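PDB 3KG7: CurH from Lyngbya majuscula, which probably removes water from beta-hydroxyacyl intermediates as the dehydratase domain of a curacin polyketide synthase module. Local coordinates for residues Y54-L59 / E198-V203; P65-D70 / S123-P128; I71-P76 / Q118-S123; T88-H93 / Q101-F106; K232-S237 / G276-F281. All coordinates share one frame; numbering follows the deposited sequence.

Contact 1: Y54-L59 / E198-V203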
# COMPACT_ATOMS: atom_id res chain seq x y z
N TYR C 54 -14.02 13.81 1.88
CA TYR C 54 -13.15 12.89 2.61
C TYR C 54 -13.90 12.16 3.71
O TYR C 54 -13.59 11.00 4.00
CB TYR C 54 -11.90 13.61 3.12
CG TYR C 54 -11.22 14.37 2.01
CD1 TYR C 54 -10.78 13.72 0.86
CD2 TYR C 54 -11.06 15.75 2.08
CE1 TYR C 54 -10.18 14.42 -0.18
CE2 TYR C 54 -10.45 16.46 1.06
CZ TYR C 54 -10.02 15.79 -0.07
OH TYR C 54 -9.42 16.48 -1.08
N ILE C 55 -14.90 12.82 4.30
CA ILE C 55 -15.77 12.17 5.27
C ILE C 55 -16.52 11.06 4.55
O ILE C 55 -16.58 9.92 5.04
CB ILE C 55 -16.77 13.14 5.94
CG1 ILE C 55 -16.06 14.40 6.44
CG2 ILE C 55 -17.48 12.43 7.09
CD1 ILE C 55 -16.98 15.55 6.82
N ALA C 56 -17.07 11.40 3.38
CA ALA C 56 -17.75 10.44 2.52
C ALA C 56 -16.87 9.23 2.27
O ALA C 56 -17.33 8.09 2.43
CB ALA C 56 -18.09 11.09 1.21
N MSE C 57 -15.62 9.48 1.91
CA MSE C 57 -14.67 8.40 1.59
C MSE C 57 -14.41 7.49 2.79
O MSE C 57 -14.41 6.27 2.68
CB MSE C 57 -13.35 8.97 1.08
CG MSE C 57 -13.47 9.60 -0.28
SE MSE C 57 -11.77 10.34 -0.85
CE MSE C 57 -10.90 8.73 -1.51
N THR C 58 -14.21 8.12 3.95
CA THR C 58 -13.92 7.39 5.17
C THR C 58 -15.12 6.53 5.55
O THR C 58 -14.96 5.34 5.91
CB THR C 58 -13.55 8.34 6.32
OG1 THR C 58 -12.39 9.10 5.95
CG2 THR C 58 -13.25 7.55 7.58
N LEU C 59 -16.31 7.11 5.45
CA LEU C 59 -17.54 6.38 5.71
C LEU C 59 -17.69 5.22 4.75
O LEU C 59 -18.19 4.17 5.13
CB LEU C 59 -18.76 7.30 5.63
CG LEU C 59 -18.90 8.42 6.65
CD1 LEU C 59 -19.88 9.45 6.12
CD2 LEU C 59 -19.36 7.88 8.00
N GLU C 198 -21.76 3.44 -2.04
CA GLU C 198 -21.22 4.14 -0.88
C GLU C 198 -22.36 4.80 -0.07
O GLU C 198 -23.36 5.24 -0.65
CB GLU C 198 -20.14 5.16 -1.31
CG GLU C 198 -20.61 6.41 -2.09
CD GLU C 198 -21.16 6.11 -3.48
OE1 GLU C 198 -20.41 5.61 -4.34
OE2 GLU C 198 -22.35 6.40 -3.71
N PRO C 199 -22.22 4.84 1.27
CA PRO C 199 -23.32 5.34 2.12
C PRO C 199 -23.81 6.72 1.70
O PRO C 199 -25.02 6.97 1.66
CB PRO C 199 -22.70 5.43 3.51
CG PRO C 199 -21.46 4.61 3.46
CD PRO C 199 -21.04 4.44 2.05
N ILE C 200 -22.87 7.61 1.41
CA ILE C 200 -23.18 8.99 1.01
C ILE C 200 -22.10 9.54 0.10
O ILE C 200 -20.92 9.55 0.44
CB ILE C 200 -23.40 9.92 2.24
CG1 ILE C 200 -24.01 11.26 1.82
CG2 ILE C 200 -22.10 10.13 3.02
CD1 ILE C 200 -24.50 12.09 3.00
N HIS C 201 -22.50 9.98 -1.09
CA HIS C 201 -21.57 10.55 -2.04
C HIS C 201 -21.15 11.94 -1.57
O HIS C 201 -21.97 12.68 -1.02
CB HIS C 201 -22.20 10.66 -3.42
CG HIS C 201 -21.22 10.99 -4.50
ND1 HIS C 201 -20.93 12.29 -4.86
CD2 HIS C 201 -20.42 10.20 -5.26
CE1 HIS C 201 -20.01 12.29 -5.82
NE2 HIS C 201 -19.69 11.03 -6.07
N PRO C 202 -19.87 12.30 -1.81
CA PRO C 202 -19.36 13.65 -1.54
C PRO C 202 -20.36 14.77 -1.86
O PRO C 202 -20.61 15.62 -1.01
CB PRO C 202 -18.17 13.74 -2.48
CG PRO C 202 -17.62 12.35 -2.52
CD PRO C 202 -18.81 11.43 -2.34
N VAL C 203 -20.94 14.75 -3.06
CA VAL C 203 -21.91 15.78 -3.46
C VAL C 203 -23.10 15.87 -2.50
O VAL C 203 -23.47 16.96 -2.06
CB VAL C 203 -22.38 15.55 -4.90
CG1 VAL C 203 -23.58 16.42 -5.24
CG2 VAL C 203 -21.22 15.81 -5.87
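Residues 54-59 are a middle stretch of helix 52-62, and residues 198-203 run past it as a loop that enters helix 202-207. The closest backbone approach is Ala-56 to Pro-202, with their CA atoms 5.4 Å apart. The helix belongs to the first hotdog half and the loop to the second, so the contact links the halves of the double hotdog fold. It is a buried packing contact. The small side chain of Ala-56 lets the loop come close. Ala-56 CB lies 3.3 Å from the carbonyl oxygen Ile-200 O and 3.6 Å from Pro-202 CD. One turn on, Leu-59 and Ile-200 lie side by side and point the same way. Their methyls Leu-59 CD1 and Ile-200 CG2 are 3.9 Å apart. The Pro-199 ring approaches the helix backbone, with Pro-199 CG 3.7 Å from Leu-59 O. Both Leu-59 and Ile-200 also touch strand 225-236, through Met-234 and Leu-236 respectively. Helix 202-207 is capped from within the loop. His-201 is its N-cap residue, with CG anti to the backbone N (chi1 -169°). This puts His-201 ND1 3.0 Å from Val-203 N, whose N-H it accepts 26° out of the ring plane.

Contact 2: P65-D70 / S123-P128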
# COMPACT_ATOMS: atom_id res chain seq x y z
N PRO C 65 -23.48 1.86 10.40
CA PRO C 65 -23.38 3.11 11.16
C PRO C 65 -21.95 3.39 11.64
O PRO C 65 -21.21 2.46 11.97
CB PRO C 65 -24.31 2.89 12.36
CG PRO C 65 -25.09 1.63 12.04
CD PRO C 65 -24.21 0.83 11.15
N ALA C 66 -21.59 4.67 11.65
CA ALA C 66 -20.25 5.11 12.02
C ALA C 66 -20.31 6.55 12.47
O ALA C 66 -21.26 7.28 12.18
CB ALA C 66 -19.30 4.99 10.83
N ALA C 67 -19.27 6.96 13.18
CA ALA C 67 -19.12 8.31 13.67
C ALA C 67 -17.70 8.77 13.38
O ALA C 67 -16.74 8.03 13.62
CB ALA C 67 -19.40 8.36 15.15
N VAL C 68 -17.56 9.98 12.85
CA VAL C 68 -16.23 10.50 12.51
C VAL C 68 -16.00 11.79 13.25
O VAL C 68 -16.83 12.70 13.20
CB VAL C 68 -16.06 10.72 10.99
CG1 VAL C 68 -14.61 10.98 10.67
CG2 VAL C 68 -16.54 9.49 10.22
N GLU C 69 -14.88 11.88 13.96
CA GLU C 69 -14.64 13.03 14.82
C GLU C 69 -13.31 13.72 14.57
O GLU C 69 -12.41 13.15 13.94
CB GLU C 69 -14.83 12.66 16.30
CG GLU C 69 -14.18 11.35 16.74
CD GLU C 69 -14.80 10.80 18.02
OE1 GLU C 69 -14.05 10.39 18.93
OE2 GLU C 69 -16.05 10.77 18.12
N ASP C 70 -13.20 14.95 15.06
CA ASP C 70 -12.01 15.82 14.89
C ASP C 70 -11.53 15.87 13.44
O ASP C 70 -10.39 15.51 13.13
CB ASP C 70 -10.88 15.39 15.83
CG ASP C 70 -11.31 15.33 17.27
OD1 ASP C 70 -11.88 14.29 17.69
OD2 ASP C 70 -11.08 16.32 18.00
N SER C 123 -10.62 11.16 12.81
CA SER C 123 -10.66 9.90 13.53
C SER C 123 -12.02 9.26 13.37
O SER C 123 -13.06 9.93 13.51
CB SER C 123 -10.37 10.10 15.02
OG SER C 123 -8.97 10.13 15.28
N VAL C 124 -12.01 7.97 13.06
CA VAL C 124 -13.21 7.15 13.15
C VAL C 124 -13.38 6.84 14.63
O VAL C 124 -12.46 6.33 15.27
CB VAL C 124 -13.03 5.86 12.33
CG1 VAL C 124 -14.32 5.03 12.33
CG2 VAL C 124 -12.63 6.21 10.92
N SER C 125 -14.55 7.17 15.19
CA SER C 125 -14.85 6.87 16.58
C SER C 125 -14.87 5.35 16.82
O SER C 125 -15.25 4.60 15.92
CB SER C 125 -16.18 7.49 16.98
OG SER C 125 -16.42 7.38 18.38
N GLU C 126 -14.46 4.90 18.01
CA GLU C 126 -14.55 3.48 18.35
C GLU C 126 -15.97 3.12 18.74
O GLU C 126 -16.31 1.94 18.89
CB GLU C 126 -13.57 3.09 19.46
CG GLU C 126 -13.97 3.52 20.87
CD GLU C 126 -13.52 4.93 21.22
OE1 GLU C 126 -12.80 5.55 20.42
OE2 GLU C 126 -13.90 5.42 22.32
N ASN C 127 -16.80 4.15 18.90
CA ASN C 127 -18.18 3.98 19.31
C ASN C 127 -19.16 4.31 18.21
O ASN C 127 -19.26 5.46 17.80
CB ASN C 127 -18.50 4.82 20.54
CG ASN C 127 -18.13 4.13 21.82
OD1 ASN C 127 -18.74 3.13 22.19
ND2 ASN C 127 -17.12 4.66 22.51
N PRO C 128 -19.91 3.30 17.75
CA PRO C 128 -21.08 3.54 16.92
C PRO C 128 -21.94 4.64 17.55
O PRO C 128 -22.13 4.64 18.76
CB PRO C 128 -21.84 2.20 16.98
CG PRO C 128 -21.12 1.37 18.04
CD PRO C 128 -19.72 1.86 18.00
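Three main-chain hydrogen bonds join strand 66-73 to the end of strand 117-124 and the loop just after it. The strands run antiparallel. Glu-69 and Ser-123 form a hydrogen-bonded pair. Glu-69 N gives to Ser-123 O at 2.7 Å, and Ser-123 N returns a bond to Glu-69 O at 2.9 Å. Both donors sit nearly along the C=O axis of their acceptors. Val-68 and Val-124 are the non-hydrogen-bonded pair beside them. Beyond it, Ser-125 N reaches Ala-67 O at 2.8 Å, above the carbonyl plane.

The side chains of Glu-69 and Ser-125 meet only weakly. Glu-69 has CG between the backbone N and the carbonyl carbon (chi1 45°) and then extends over Ser-125. Its OE2 is 3.4 Å from Ser-125 OG, a weak bond at most, and has the like charge of Glu-233 close by. Its OE1 has the stronger partner, a salt bridge to Lys-100. An alanine in place of Glu-69 would remove that salt bridge and would probably leave Ser-125 and Lys-100 less firmly placed. Ser-125 OG accepts the N-H of Asn-127 N at 3.3 Å, an ST turn where the strand gives way to loop.

Van der Waals contacts are few. Ala-67 CB meets Ser-125 CB at 3.8 Å, and the methyl Val-68 CG1 rests 3.4 Å from the carbonyl oxygen Ser-123 O.

Val-68 and Val-124 face helix 52-62, where they touch Leu-59 and Thr-58 respectively. Strand 66-73 has strand 225-236 on its other side, and strand 117-124 has strand 101-109.

Contact 3: I71-P76 / Q118-S123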
# COMPACT_ATOMS: atom_id res chain seq x y z
N ILE C 71 -12.43 16.31 12.57
CA ILE C 71 -12.16 16.40 11.15
C ILE C 71 -11.53 17.75 10.85
O ILE C 71 -12.06 18.78 11.26
CB ILE C 71 -13.45 16.23 10.31
CG1 ILE C 71 -14.13 14.89 10.63
CG2 ILE C 71 -13.13 16.33 8.81
CD1 ILE C 71 -15.63 14.86 10.32
N ASN C 72 -10.39 17.73 10.16
CA ASN C 72 -9.75 18.96 9.69
C ASN C 72 -9.43 18.93 8.20
O ASN C 72 -9.02 17.89 7.66
CB ASN C 72 -8.47 19.26 10.46
CG ASN C 72 -8.65 19.16 11.96
OD1 ASN C 72 -8.82 18.06 12.50
ND2 ASN C 72 -8.60 20.31 12.64
N PHE C 73 -9.63 20.07 7.55
CA PHE C 73 -9.23 20.22 6.16
C PHE C 73 -8.06 21.18 6.08
O PHE C 73 -8.11 22.29 6.63
CB PHE C 73 -10.38 20.70 5.29
CG PHE C 73 -11.69 20.05 5.61
CD1 PHE C 73 -11.86 18.68 5.41
CD2 PHE C 73 -12.75 20.80 6.10
CE1 PHE C 73 -13.07 18.07 5.72
CE2 PHE C 73 -13.98 20.19 6.41
CZ PHE C 73 -14.13 18.83 6.21
N GLN C 74 -7.01 20.73 5.41
CA GLN C 74 -5.83 21.54 5.17
C GLN C 74 -5.97 22.18 3.79
O GLN C 74 -6.99 22.81 3.48
CB GLN C 74 -4.57 20.68 5.31
CG GLN C 74 -4.34 20.09 6.71
CD GLN C 74 -5.28 18.94 7.06
OE1 GLN C 74 -5.29 17.91 6.39
NE2 GLN C 74 -6.06 19.10 8.11
N GLN C 75 -4.96 22.04 2.93
CA GLN C 75 -5.06 22.59 1.58
C GLN C 75 -6.02 21.77 0.71
O GLN C 75 -6.10 20.55 0.85
CB GLN C 75 -3.69 22.79 0.92
CG GLN C 75 -2.60 21.83 1.36
CD GLN C 75 -1.20 22.38 1.08
OE1 GLN C 75 -1.04 23.45 0.48
NE2 GLN C 75 -0.18 21.64 1.52
N PRO C 76 -6.79 22.46 -0.14
CA PRO C 76 -7.70 21.79 -1.07
C PRO C 76 -6.99 20.98 -2.17
O PRO C 76 -5.88 21.34 -2.58
CB PRO C 76 -8.48 22.95 -1.71
CG PRO C 76 -7.63 24.14 -1.51
CD PRO C 76 -6.87 23.93 -0.24
N GLN C 118 -1.21 17.33 2.14
CA GLN C 118 -2.30 16.77 2.92
C GLN C 118 -3.57 17.60 2.73
O GLN C 118 -3.53 18.82 2.69
CB GLN C 118 -1.92 16.65 4.39
CG GLN C 118 -2.71 15.56 5.14
CD GLN C 118 -2.50 15.58 6.64
OE1 GLN C 118 -1.41 15.92 7.12
NE2 GLN C 118 -3.54 15.22 7.39
N HIS C 119 -4.70 16.92 2.62
CA HIS C 119 -5.97 17.59 2.41
C HIS C 119 -6.92 17.43 3.60
O HIS C 119 -7.74 18.32 3.87
CB HIS C 119 -6.61 17.11 1.11
CG HIS C 119 -5.71 17.27 -0.07
ND1 HIS C 119 -5.40 18.51 -0.60
CD2 HIS C 119 -5.06 16.37 -0.83
CE1 HIS C 119 -4.59 18.36 -1.63
NE2 HIS C 119 -4.37 17.06 -1.79
N ALA C 120 -6.78 16.31 4.32
CA ALA C 120 -7.69 16.01 5.42
C ALA C 120 -7.10 15.08 6.48
O ALA C 120 -6.23 14.25 6.19
CB ALA C 120 -9.00 15.44 4.88
N SER C 121 -7.59 15.24 7.71
CA SER C 121 -7.33 14.30 8.80
C SER C 121 -8.60 14.14 9.61
O SER C 121 -9.40 15.08 9.71
CB SER C 121 -6.21 14.81 9.70
OG SER C 121 -6.50 16.11 10.18
N MSE C 122 -8.79 12.97 10.20
CA MSE C 122 -9.92 12.72 11.10
C MSE C 122 -9.75 11.40 11.84
O MSE C 122 -8.85 10.62 11.53
CB MSE C 122 -11.25 12.73 10.34
CG MSE C 122 -11.44 11.56 9.40
SE MSE C 122 -12.40 12.05 7.78
CE MSE C 122 -11.06 13.25 6.99
N SER C 123 -10.62 11.16 12.81
CA SER C 123 -10.66 9.90 13.53
C SER C 123 -12.02 9.26 13.37
O SER C 123 -13.06 9.93 13.51
CB SER C 123 -10.37 10.10 15.02
OG SER C 123 -8.97 10.13 15.28
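Gln-75 O is gripped twice, and both contacts come from His-119. His-119 ND1 donates to it at 2.6 Å, with the oxygen close to the imidazole plane. The CA-H of His-119 makes a second, weaker contact, with His-119 CA 3.3 Å from Gln-75 O. The ring gets there with CG anti to the carbonyl carbon (chi1 -56°). Its other nitrogen, NE2, is hydrogen-bonded to Ser-107, so both imidazole nitrogens are satisfied and the ring rotation is fixed. The backbone of His-119 serves as well, its O taking the N-H of Gln-74 at 3.0 Å from well above the carbonyl plane. This marks the point where the strand pairing gives way to loop.

The two strands are neighbours in the antiparallel sheet of the first hotdog half. On the side of strand 117-124 that meets strand 101-109, His-119 and Ala-120 both face Val-105, a classic beta bulge. Toward strand 66-73, Asn-72 and Ser-121 form an antiparallel hydrogen-bonded pair. Asn-72 N gives to Ser-121 O at 2.9 Å, and Ser-121 N to Asn-72 O at 3.0 Å, each donor in the carbonyl plane.

Ile-71 and Met-122, a selenomethionine, lie side by side, with Ile-71 CG1 3.6 Å from Met-122 CB. Ile-71 touches Ile-55 and Met-122 touches Thr-58, both of helix 52-62. The Phe-73 ring meets Ala-120 CB with its edge, 4.4 Å away at CD1. Gln-118 NE2 donates to Ala-120 O at 3.1 Å.

Contact 4: T88-H93 / Q101-F106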
# COMPACT_ATOMS: atom_id res chain seq x y z
N THR C 88 -3.79 10.20 -5.44
CA THR C 88 -4.43 10.42 -4.14
C THR C 88 -4.36 9.18 -3.25
O THR C 88 -4.48 8.06 -3.74
CB THR C 88 -5.88 10.88 -4.35
OG1 THR C 88 -5.92 11.87 -5.39
CG2 THR C 88 -6.46 11.47 -3.08
N GLN C 89 -4.16 9.38 -1.95
CA GLN C 89 -4.06 8.28 -1.01
C GLN C 89 -4.81 8.59 0.27
O GLN C 89 -4.54 9.61 0.92
CB GLN C 89 -2.59 7.98 -0.68
CG GLN C 89 -1.84 7.29 -1.80
CD GLN C 89 -0.51 6.71 -1.37
OE1 GLN C 89 -0.14 6.77 -0.20
NE2 GLN C 89 0.24 6.15 -2.32
N LEU C 90 -5.77 7.73 0.62
CA LEU C 90 -6.45 7.81 1.90
C LEU C 90 -5.87 6.71 2.77
O LEU C 90 -5.94 5.53 2.42
CB LEU C 90 -7.96 7.64 1.73
CG LEU C 90 -8.83 7.77 2.99
CD1 LEU C 90 -10.24 8.23 2.63
CD2 LEU C 90 -8.88 6.46 3.78
N MSE C 91 -5.29 7.10 3.90
CA MSE C 91 -4.62 6.17 4.79
C MSE C 91 -5.46 5.94 6.05
O MSE C 91 -5.74 6.87 6.81
CB MSE C 91 -3.21 6.69 5.10
CG MSE C 91 -2.40 5.89 6.11
SE MSE C 91 -1.70 4.17 5.46
CE MSE C 91 0.15 4.38 6.07
N LEU C 92 -5.88 4.69 6.24
CA LEU C 92 -6.70 4.32 7.39
C LEU C 92 -5.82 3.56 8.36
O LEU C 92 -5.42 2.42 8.11
CB LEU C 92 -7.88 3.46 6.94
CG LEU C 92 -8.77 2.74 7.95
CD1 LEU C 92 -9.65 3.74 8.67
CD2 LEU C 92 -9.62 1.72 7.24
N HIS C 93 -5.51 4.20 9.48
CA HIS C 93 -4.55 3.62 10.41
C HIS C 93 -5.13 2.47 11.19
O HIS C 93 -6.35 2.31 11.29
CB HIS C 93 -3.97 4.68 11.33
CG HIS C 93 -3.11 5.66 10.62
ND1 HIS C 93 -3.61 6.83 10.08
CD2 HIS C 93 -1.79 5.65 10.33
CE1 HIS C 93 -2.64 7.50 9.50
NE2 HIS C 93 -1.52 6.81 9.63
N GLN C 101 -9.58 4.86 14.89
CA GLN C 101 -8.78 4.74 13.66
C GLN C 101 -8.51 6.12 13.09
O GLN C 101 -9.44 6.85 12.71
CB GLN C 101 -9.50 3.88 12.61
CG GLN C 101 -9.74 2.43 12.99
CD GLN C 101 -10.84 1.79 12.14
OE1 GLN C 101 -10.57 1.01 11.22
NE2 GLN C 101 -12.09 2.12 12.45
N PHE C 102 -7.24 6.49 13.03
CA PHE C 102 -6.84 7.76 12.43
C PHE C 102 -6.92 7.63 10.90
O PHE C 102 -6.61 6.58 10.34
CB PHE C 102 -5.44 8.14 12.89
CG PHE C 102 -5.07 9.57 12.60
CD1 PHE C 102 -5.92 10.61 12.97
CD2 PHE C 102 -3.86 9.87 11.98
CE1 PHE C 102 -5.56 11.93 12.70
CE2 PHE C 102 -3.50 11.19 11.71
CZ PHE C 102 -4.35 12.22 12.07
N VAL C 103 -7.36 8.70 10.24
CA VAL C 103 -7.47 8.71 8.78
C VAL C 103 -6.80 9.98 8.26
O VAL C 103 -6.99 11.06 8.83
CB VAL C 103 -8.95 8.69 8.32
CG1 VAL C 103 -9.04 8.80 6.79
CG2 VAL C 103 -9.67 7.42 8.81
N GLU C 104 -6.02 9.85 7.20
CA GLU C 104 -5.44 11.02 6.56
C GLU C 104 -5.46 10.89 5.04
O GLU C 104 -5.28 9.79 4.52
CB GLU C 104 -4.05 11.33 7.12
CG GLU C 104 -3.10 10.15 7.15
CD GLU C 104 -1.85 10.39 7.98
OE1 GLU C 104 -1.85 11.29 8.85
OE2 GLU C 104 -0.86 9.65 7.77
N VAL C 105 -5.70 12.01 4.36
CA VAL C 105 -5.78 12.04 2.90
C VAL C 105 -4.68 12.92 2.33
O VAL C 105 -4.59 14.11 2.67
CB VAL C 105 -7.16 12.55 2.41
CG1 VAL C 105 -7.16 12.76 0.89
CG2 VAL C 105 -8.29 11.60 2.85
N PHE C 106 -3.85 12.33 1.48
CA PHE C 106 -2.75 13.03 0.82
C PHE C 106 -2.91 12.94 -0.69
O PHE C 106 -3.52 11.99 -1.19
CB PHE C 106 -1.41 12.36 1.19
CG PHE C 106 -0.95 12.62 2.59
CD1 PHE C 106 0.08 13.52 2.84
CD2 PHE C 106 -1.52 11.95 3.67
CE1 PHE C 106 0.53 13.77 4.15
CE2 PHE C 106 -1.09 12.20 4.98
CZ PHE C 106 -0.06 13.10 5.22
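One face of this hairpin, strands 86-92 and 101-109, is packed and apolar. Leu-90 crosses Val-103 and Val-105 obliquely, and Leu-92 crosses Val-103. Leu-90 CD2 meets Val-103 CG1 at 3.8 Å, Leu-90 CG meets Val-105 CG2 at 3.9 Å, and Leu-92 CD1 meets Val-103 CG2 at 3.7 Å. Helix 52-62 lies against Leu-90, Val-103 and Val-105. The backbones are antiparallel, with straight bonds such as Met-91 N to Glu-104 O at 2.8 Å. On the other face, Gln-89 bonds to Glu-17 and Ala-19 of the second subunit.

The looser end is at His-93 and the exposed Phe-102. Their rings are 28° from parallel but so far slid that they barely overlap. Phe-102 O takes two N-H groups of His-93, the backbone N at 2.8 Å and, weakly, ND1 at 3.0 Å. His-93 CE1 points to Glu-104 OE2 at 3.3 Å, with the ring and carboxylate planes 78° apart. An alanine in place of His-93 would remove the second grip on Phe-102 O and would probably leave the Glu-104 and Phe-102 side chains less confined.

The carboxylate at the ring edge would be expected to stabilise a positive charge on His-93 and so raise its pKa.

Contact 5: K232-S237 / G276-F281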
# COMPACT_ATOMS: atom_id res chain seq x y z
N LYS C 232 -16.50 19.12 13.96
CA LYS C 232 -16.35 18.45 15.25
C LYS C 232 -16.71 16.97 15.15
O LYS C 232 -15.89 16.12 15.46
CB LYS C 232 -17.21 19.16 16.31
CG LYS C 232 -17.33 18.42 17.65
CD LYS C 232 -16.14 18.65 18.58
CE LYS C 232 -16.29 17.80 19.84
NZ LYS C 232 -15.38 18.26 20.91
N GLU C 233 -17.93 16.69 14.70
CA GLU C 233 -18.41 15.31 14.59
C GLU C 233 -19.36 15.16 13.41
O GLU C 233 -20.09 16.09 13.05
CB GLU C 233 -19.08 14.85 15.90
CG GLU C 233 -19.78 13.48 15.83
CD GLU C 233 -19.39 12.54 16.97
OE1 GLU C 233 -18.28 12.68 17.52
OE2 GLU C 233 -20.19 11.63 17.31
N MSE C 234 -19.32 13.98 12.79
CA MSE C 234 -20.26 13.62 11.75
C MSE C 234 -20.67 12.17 11.96
O MSE C 234 -19.83 11.27 12.00
CB MSE C 234 -19.66 13.84 10.36
CG MSE C 234 -20.68 14.16 9.27
SE MSE C 234 -21.35 12.60 8.31
CE MSE C 234 -23.17 13.17 7.86
N THR C 235 -21.97 11.94 12.12
CA THR C 235 -22.48 10.58 12.29
C THR C 235 -23.44 10.24 11.17
O THR C 235 -24.15 11.12 10.67
CB THR C 235 -23.24 10.40 13.61
OG1 THR C 235 -24.45 11.17 13.57
CG2 THR C 235 -22.37 10.83 14.79
N LEU C 236 -23.46 8.98 10.79
CA LEU C 236 -24.44 8.49 9.83
C LEU C 236 -24.84 7.06 10.20
O LEU C 236 -23.97 6.20 10.37
CB LEU C 236 -23.88 8.57 8.41
CG LEU C 236 -24.83 8.16 7.29
CD1 LEU C 236 -26.05 9.08 7.23
CD2 LEU C 236 -24.10 8.11 5.96
N SER C 237 -26.14 6.83 10.34
CA SER C 237 -26.65 5.53 10.80
C SER C 237 -26.83 4.54 9.66
O SER C 237 -26.60 3.35 9.84
CB SER C 237 -27.98 5.67 11.53
OG SER C 237 -27.91 6.67 12.53
N GLY C 276 -28.65 10.91 10.47
CA GLY C 276 -27.27 11.38 10.49
C GLY C 276 -27.20 12.83 10.91
O GLY C 276 -28.21 13.54 10.87
N ARG C 277 -26.02 13.27 11.33
CA ARG C 277 -25.83 14.68 11.68
C ARG C 277 -24.40 15.14 11.50
O ARG C 277 -23.47 14.33 11.53
CB ARG C 277 -26.31 14.97 13.11
CG ARG C 277 -25.49 14.32 14.22
CD ARG C 277 -26.05 14.67 15.58
NE ARG C 277 -26.24 16.12 15.73
CZ ARG C 277 -27.01 16.69 16.65
NH1 ARG C 277 -27.68 15.95 17.53
NH2 ARG C 277 -27.11 18.01 16.70
N ILE C 278 -24.25 16.44 11.29
CA ILE C 278 -22.95 17.09 11.18
C ILE C 278 -22.90 18.17 12.25
O ILE C 278 -23.69 19.12 12.22
CB ILE C 278 -22.75 17.73 9.77
CG1 ILE C 278 -22.98 16.69 8.67
CG2 ILE C 278 -21.36 18.37 9.64
CD1 ILE C 278 -23.42 17.27 7.36
N ASN C 279 -21.98 18.02 13.20
CA ASN C 279 -21.82 18.98 14.29
C ASN C 279 -20.56 19.83 14.17
O ASN C 279 -19.48 19.33 13.87
CB ASN C 279 -21.84 18.30 15.66
CG ASN C 279 -23.14 17.59 15.94
OD1 ASN C 279 -24.19 18.23 16.07
ND2 ASN C 279 -23.09 16.27 16.03
N GLY C 280 -20.72 21.12 14.42
CA GLY C 280 -19.59 22.05 14.41
C GLY C 280 -18.97 22.25 13.05
O GLY C 280 -17.76 22.44 12.95
N PHE C 281 -19.80 22.21 12.00
CA PHE C 281 -19.35 22.46 10.63
C PHE C 281 -18.84 23.90 10.51
O PHE C 281 -19.63 24.85 10.49
CB PHE C 281 -20.48 22.20 9.61
CG PHE C 281 -20.05 22.36 8.17
CD1 PHE C 281 -20.42 23.49 7.44
CD2 PHE C 281 -19.27 21.39 7.54
CE1 PHE C 281 -20.02 23.65 6.10
CE2 PHE C 281 -18.87 21.54 6.20
CZ PHE C 281 -19.25 22.67 5.48
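This contact pairs two neighbouring antiparallel strands, 225-236 and 274-286, in the second hotdog half. Thr-235 and Arg-277 form a hydrogen-bonded pair. Thr-235 N gives to Arg-277 O, and Arg-277 N to Thr-235 O, both at 2.9 Å. Glu-233 and Asn-279 form the next such pair, with Asn-279 N to Glu-233 O at 2.7 Å. The return bond from Glu-233 N to Asn-279 O is longer, 3.2 Å, and its donor stands above the carbonyl plane. Here Lys-232 and Glu-233 both face Asn-279, a classic beta bulge.

Met-234 and Ile-278 carry the buried side. Met-234, a selenomethionine, has CG anti to the backbone N (chi1 -151°) and then bends. Its CG and CE lie 3.5 Å and 3.6 Å from Ile-278 CG1. Helix 52-62 touches Met-234 through Ile-55 and Leu-59. Further along, Gly-276 sits opposite Leu-236, and a CB there would run into Leu-236 CD1 and Thr-235 O.

On the other face Thr-235 and Arg-277 lie side by side, with Thr-235 OG1 3.4 Å from Arg-277 CG. Gly-280 has a positive phi (67°), and with Phe-281 it faces Tyr-263 in a G1 bulge. The chain turns a corner at Lys-232 on one strand and at Gly-280 on the other. An antiparallel sheet curled round a buried helix is the hallmark of the hotdog fold.

In the fold
Contacts 2 to 5 are strand pairings, and contact 1 is the helix packing behind them. Helix 52-62 of contact 1 touches all four others, whose centres lie 12 to 14 Å from its own. Contacts 2 and 3 share Ser-123 and the same two strands, 66-73 and 117-124. Contact 4 adds strand 101-109 beside 117-124 and strand 86-92 beyond it. Contact 5 adds strand 225-236 beside 66-73, where the two hotdog halves join, and strand 274-286 beyond it. Contacts 4 and 5 do not touch, with nearest atoms about 11 Å apart. Along the chain, contact 1 encloses contact 2, which encloses 3, which encloses 4. Contact 5 follows. Together they place helix 52-62 against strands of both halves.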